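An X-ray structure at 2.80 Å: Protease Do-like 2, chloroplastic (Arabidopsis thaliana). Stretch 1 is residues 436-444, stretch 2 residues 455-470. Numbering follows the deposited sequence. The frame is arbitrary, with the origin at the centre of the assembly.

Stretch 1, residues 436-444: NQQVLKFNG
Stretch 2 455-470: HLIDMCKDKYLVFEFE

An antiparallel pair of strands can absorb an extra residue and still bury its aromatic side chains, as Protease Do-like 2 illustrates. Strands 437-442 and 464-469, extended (phi -79 to -127°, psi 111 to 153°, Phe469 -101/-177) except at Leu440, meet at 129° between N-to-C directions; the two stretches bury 874 Å², both sides summed.

Stretch 2 opens at the end of a helix begun earlier in the chain. Leu456 (m,t) and Ile457 (m,p), its CD1 over one face, help enclose the apolar ring of Phe442 (t, chi2 94°); Cys460 SG lies at the ring edge, 3.9 Å from Phe442 CZ.

Tyr464 O weakly accepts Asn443 ND2 (3.3 Å). Leu465 CD2 reaches Phe442 CZ (3.6 Å). Val466 N donates to OD1 of Asn443 (m, 47/41), which substitutes for a strand carbonyl (2.6 Å); Val466 O accepts Asn443 N (2.9 Å).

Phe467 (m) shares a sheet face with Phe442 (CA-CA 4.9 Å), whose edge meets its face, centroids 5.5 Å apart. Glu468 and Lys441 share the other; Glu468 N donates to Lys441 O (3.1 Å).

The register then shifts by one: Glu468 O accepts Leu440 N (2.9 Å) and, weakly, Lys441 N (3.3 Å), a bulge with Leu440 at -101/-61. Phe469 (m) pairs with Val439 (CA-CA 4.4 Å), side chains diverging, yet Val439 CG1 covers its ring, 3.3 Å from Phe469 CE1. Glu470 N closes the ladder weakly on Gln438 O (3.0 Å).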

# COMPACT_ATOMS: atom_id res chain seq x y z
N ASN B 436 10.35 -27.20 9.85
CA ASN B 436 10.10 -27.68 8.49
C ASN B 436 11.31 -28.29 7.80
O ASN B 436 11.78 -27.80 6.78
CB ASN B 436 9.52 -26.55 7.65
CG ASN B 436 8.27 -25.96 8.27
OD1 ASN B 436 7.53 -26.65 8.96
ND2 ASN B 436 8.05 -24.67 8.04
N GLN B 437 11.81 -29.38 8.38
CA GLN B 437 12.93 -30.12 7.81
C GLN B 437 12.45 -31.50 7.39
O GLN B 437 11.70 -32.14 8.12
CB GLN B 437 14.05 -30.25 8.84
CG GLN B 437 14.76 -28.95 9.15
CD GLN B 437 15.60 -28.48 7.99
OE1 GLN B 437 16.39 -29.24 7.44
NE2 GLN B 437 15.43 -27.21 7.61
N GLN B 438 12.86 -31.94 6.22
CA GLN B 438 12.52 -33.28 5.77
C GLN B 438 13.44 -34.30 6.44
O GLN B 438 14.65 -34.14 6.42
CB GLN B 438 12.64 -33.39 4.25
CG GLN B 438 12.16 -34.72 3.72
CD GLN B 438 12.49 -34.94 2.26
OE1 GLN B 438 12.95 -34.03 1.57
NE2 GLN B 438 12.26 -36.16 1.77
N VAL B 439 12.85 -35.33 7.05
CA VAL B 439 13.63 -36.47 7.54
C VAL B 439 13.82 -37.51 6.46
O VAL B 439 12.86 -37.93 5.82
CB VAL B 439 12.98 -37.18 8.73
CG1 VAL B 439 13.64 -36.76 10.03
CG2 VAL B 439 11.48 -36.94 8.76
N LEU B 440 15.07 -37.94 6.28
CA LEU B 440 15.42 -38.94 5.28
C LEU B 440 15.60 -40.32 5.90
O LEU B 440 14.91 -41.26 5.53
CB LEU B 440 16.69 -38.52 4.54
CG LEU B 440 16.53 -37.13 3.90
CD1 LEU B 440 17.79 -36.73 3.15
CD2 LEU B 440 15.30 -37.09 2.99
N LYS B 441 16.54 -40.44 6.81
CA LYS B 441 16.81 -41.72 7.44
C LYS B 441 16.52 -41.71 8.94
O LYS B 441 16.55 -40.67 9.59
CB LYS B 441 18.26 -42.15 7.21
CG LYS B 441 18.68 -42.08 5.75
CD LYS B 441 20.00 -42.78 5.50
CE LYS B 441 20.53 -42.43 4.11
NZ LYS B 441 21.50 -43.44 3.59
N PHE B 442 16.20 -42.89 9.45
CA PHE B 442 16.14 -43.15 10.87
C PHE B 442 17.01 -44.36 11.17
O PHE B 442 16.78 -45.44 10.61
CB PHE B 442 14.70 -43.41 11.32
CG PHE B 442 14.60 -43.95 12.72
CD1 PHE B 442 14.40 -43.10 13.79
CD2 PHE B 442 14.71 -45.32 12.96
CE1 PHE B 442 14.31 -43.60 15.08
CE2 PHE B 442 14.62 -45.82 14.24
CZ PHE B 442 14.42 -44.96 15.31
N ASN B 443 18.00 -44.17 12.02
CA ASN B 443 18.94 -45.24 12.37
C ASN B 443 19.45 -45.98 11.13
O ASN B 443 19.56 -47.20 11.13
CB ASN B 443 18.31 -46.20 13.38
CG ASN B 443 18.13 -45.57 14.75
OD1 ASN B 443 18.30 -44.36 14.91
ND2 ASN B 443 17.77 -46.38 15.73
N GLY B 444 19.74 -45.21 10.08
CA GLY B 444 20.30 -45.76 8.86
C GLY B 444 19.27 -46.08 7.79
O GLY B 444 19.62 -46.23 6.62
N HIS B 455 6.48 -47.05 12.67
CA HIS B 455 6.77 -48.46 12.90
C HIS B 455 8.22 -48.67 13.31
O HIS B 455 8.54 -49.61 14.04
CB HIS B 455 6.49 -49.27 11.64
CG HIS B 455 6.89 -50.71 11.75
ND1 HIS B 455 7.92 -51.26 11.02
CD2 HIS B 455 6.40 -51.71 12.53
CE1 HIS B 455 8.05 -52.53 11.33
NE2 HIS B 455 7.14 -52.83 12.24
N LEU B 456 9.11 -47.81 12.84
CA LEU B 456 10.52 -47.94 13.16
C LEU B 456 10.81 -47.46 14.57
O LEU B 456 11.61 -48.05 15.28
CB LEU B 456 11.38 -47.20 12.12
CG LEU B 456 11.36 -47.86 10.74
CD1 LEU B 456 12.17 -47.08 9.72
CD2 LEU B 456 11.87 -49.27 10.83
N ILE B 457 10.13 -46.40 14.99
CA ILE B 457 10.27 -45.91 16.36
C ILE B 457 9.88 -47.00 17.34
O ILE B 457 10.60 -47.28 18.30
CB ILE B 457 9.40 -44.68 16.63
CG1 ILE B 457 10.11 -43.40 16.19
CG2 ILE B 457 9.08 -44.58 18.10
CD1 ILE B 457 10.56 -43.41 14.77
N ASP B 458 8.73 -47.63 17.09
CA ASP B 458 8.20 -48.65 18.00
C ASP B 458 9.05 -49.93 18.03
O ASP B 458 9.14 -50.59 19.06
CB ASP B 458 6.75 -48.98 17.65
CG ASP B 458 5.83 -47.76 17.72
OD1 ASP B 458 6.23 -46.74 18.31
OD2 ASP B 458 4.71 -47.84 17.17
N MET B 459 9.66 -50.27 16.90
CA MET B 459 10.52 -51.44 16.85
C MET B 459 11.93 -51.15 17.37
O MET B 459 12.75 -52.05 17.47
CB MET B 459 10.61 -51.99 15.43
CG MET B 459 9.32 -52.57 14.92
SD MET B 459 8.76 -53.92 15.98
CE MET B 459 7.09 -54.16 15.39
N CYS B 460 12.21 -49.89 17.69
CA CYS B 460 13.58 -49.52 18.04
C CYS B 460 13.92 -49.88 19.48
O CYS B 460 13.30 -49.39 20.43
CB CYS B 460 13.81 -48.02 17.82
SG CYS B 460 15.53 -47.48 18.09
N LYS B 461 14.88 -50.78 19.63
CA LYS B 461 15.44 -51.10 20.94
C LYS B 461 16.80 -50.43 21.18
O LYS B 461 17.42 -50.64 22.22
CB LYS B 461 15.51 -52.62 21.14
CG LYS B 461 14.63 -53.41 20.16
CD LYS B 461 14.23 -54.79 20.68
CE LYS B 461 13.18 -54.68 21.77
NZ LYS B 461 12.13 -53.69 21.42
N ASP B 462 17.27 -49.64 20.21
CA ASP B 462 18.66 -49.18 20.20
C ASP B 462 18.97 -48.10 21.21
O ASP B 462 18.07 -47.51 21.81
CB ASP B 462 19.04 -48.65 18.83
CG ASP B 462 19.40 -49.74 17.87
OD1 ASP B 462 20.01 -50.74 18.32
OD2 ASP B 462 19.07 -49.60 16.66
N LYS B 463 20.25 -47.78 21.31
CA LYS B 463 20.73 -46.84 22.31
C LYS B 463 20.22 -45.46 21.96
O LYS B 463 19.62 -44.77 22.79
CB LYS B 463 22.26 -46.86 22.35
CG LYS B 463 22.90 -45.79 23.24
CD LYS B 463 22.40 -45.87 24.68
CE LYS B 463 23.22 -44.95 25.58
NZ LYS B 463 22.69 -44.91 26.97
N TYR B 464 20.43 -45.06 20.71
CA TYR B 464 20.05 -43.74 20.27
C TYR B 464 18.97 -43.74 19.19
O TYR B 464 18.81 -44.71 18.44
CB TYR B 464 21.28 -43.00 19.74
CG TYR B 464 22.41 -42.88 20.74
CD1 TYR B 464 23.58 -43.61 20.58
CD2 TYR B 464 22.32 -42.02 21.83
CE1 TYR B 464 24.62 -43.51 21.49
CE2 TYR B 464 23.34 -41.91 22.74
CZ TYR B 464 24.49 -42.65 22.56
OH TYR B 464 25.52 -42.54 23.48
N LEU B 465 18.22 -42.66 19.14
CA LEU B 465 17.35 -42.39 18.01
C LEU B 465 18.10 -41.44 17.09
O LEU B 465 18.33 -40.28 17.43
CB LEU B 465 16.05 -41.74 18.50
CG LEU B 465 15.17 -42.59 19.43
CD1 LEU B 465 13.97 -41.80 19.93
CD2 LEU B 465 14.70 -43.86 18.74
N VAL B 466 18.50 -41.94 15.92
CA VAL B 466 19.27 -41.11 14.99
C VAL B 466 18.44 -40.65 13.78
O VAL B 466 18.00 -41.45 12.97
CB VAL B 466 20.54 -41.85 14.49
CG1 VAL B 466 21.34 -40.94 13.59
CG2 VAL B 466 21.39 -42.30 15.66
N PHE B 467 18.24 -39.34 13.68
CA PHE B 467 17.48 -38.76 12.58
C PHE B 467 18.40 -38.00 11.64
O PHE B 467 18.99 -37.00 12.03
CB PHE B 467 16.43 -37.79 13.13
CG PHE B 467 15.38 -38.44 13.99
CD1 PHE B 467 15.49 -38.41 15.37
CD2 PHE B 467 14.29 -39.08 13.41
CE1 PHE B 467 14.52 -39.01 16.17
CE2 PHE B 467 13.32 -39.67 14.20
CZ PHE B 467 13.45 -39.64 15.59
N GLU B 468 18.53 -38.47 10.40
CA GLU B 468 19.26 -37.71 9.39
C GLU B 468 18.31 -36.88 8.54
O GLU B 468 17.40 -37.41 7.92
CB GLU B 468 20.08 -38.63 8.50
CG GLU B 468 21.28 -39.25 9.19
CD GLU B 468 21.91 -40.37 8.38
OE1 GLU B 468 22.36 -41.37 9.00
OE2 GLU B 468 21.96 -40.24 7.14
N PHE B 469 18.53 -35.57 8.50
CA PHE B 469 17.64 -34.70 7.73
C PHE B 469 18.24 -34.32 6.39
O PHE B 469 19.33 -34.77 6.04
CB PHE B 469 17.31 -33.44 8.53
CG PHE B 469 16.61 -33.72 9.81
CD1 PHE B 469 15.26 -33.53 9.93
CD2 PHE B 469 17.31 -34.19 10.91
CE1 PHE B 469 14.61 -33.79 11.12
CE2 PHE B 469 16.67 -34.46 12.10
CZ PHE B 469 15.32 -34.26 12.20
N GLU B 470 17.51 -33.48 5.66
CA GLU B 470 17.84 -33.13 4.29
C GLU B 470 19.18 -32.42 4.14
O GLU B 470 19.94 -32.74 3.23
CB GLU B 470 16.71 -32.27 3.68
CG GLU B 470 17.02 -31.70 2.29
CD GLU B 470 17.12 -32.75 1.18
OE1 GLU B 470 17.19 -33.96 1.49
OE2 GLU B 470 17.12 -32.36 -0.01
O HOH W 1 20.08 -41.84 10.37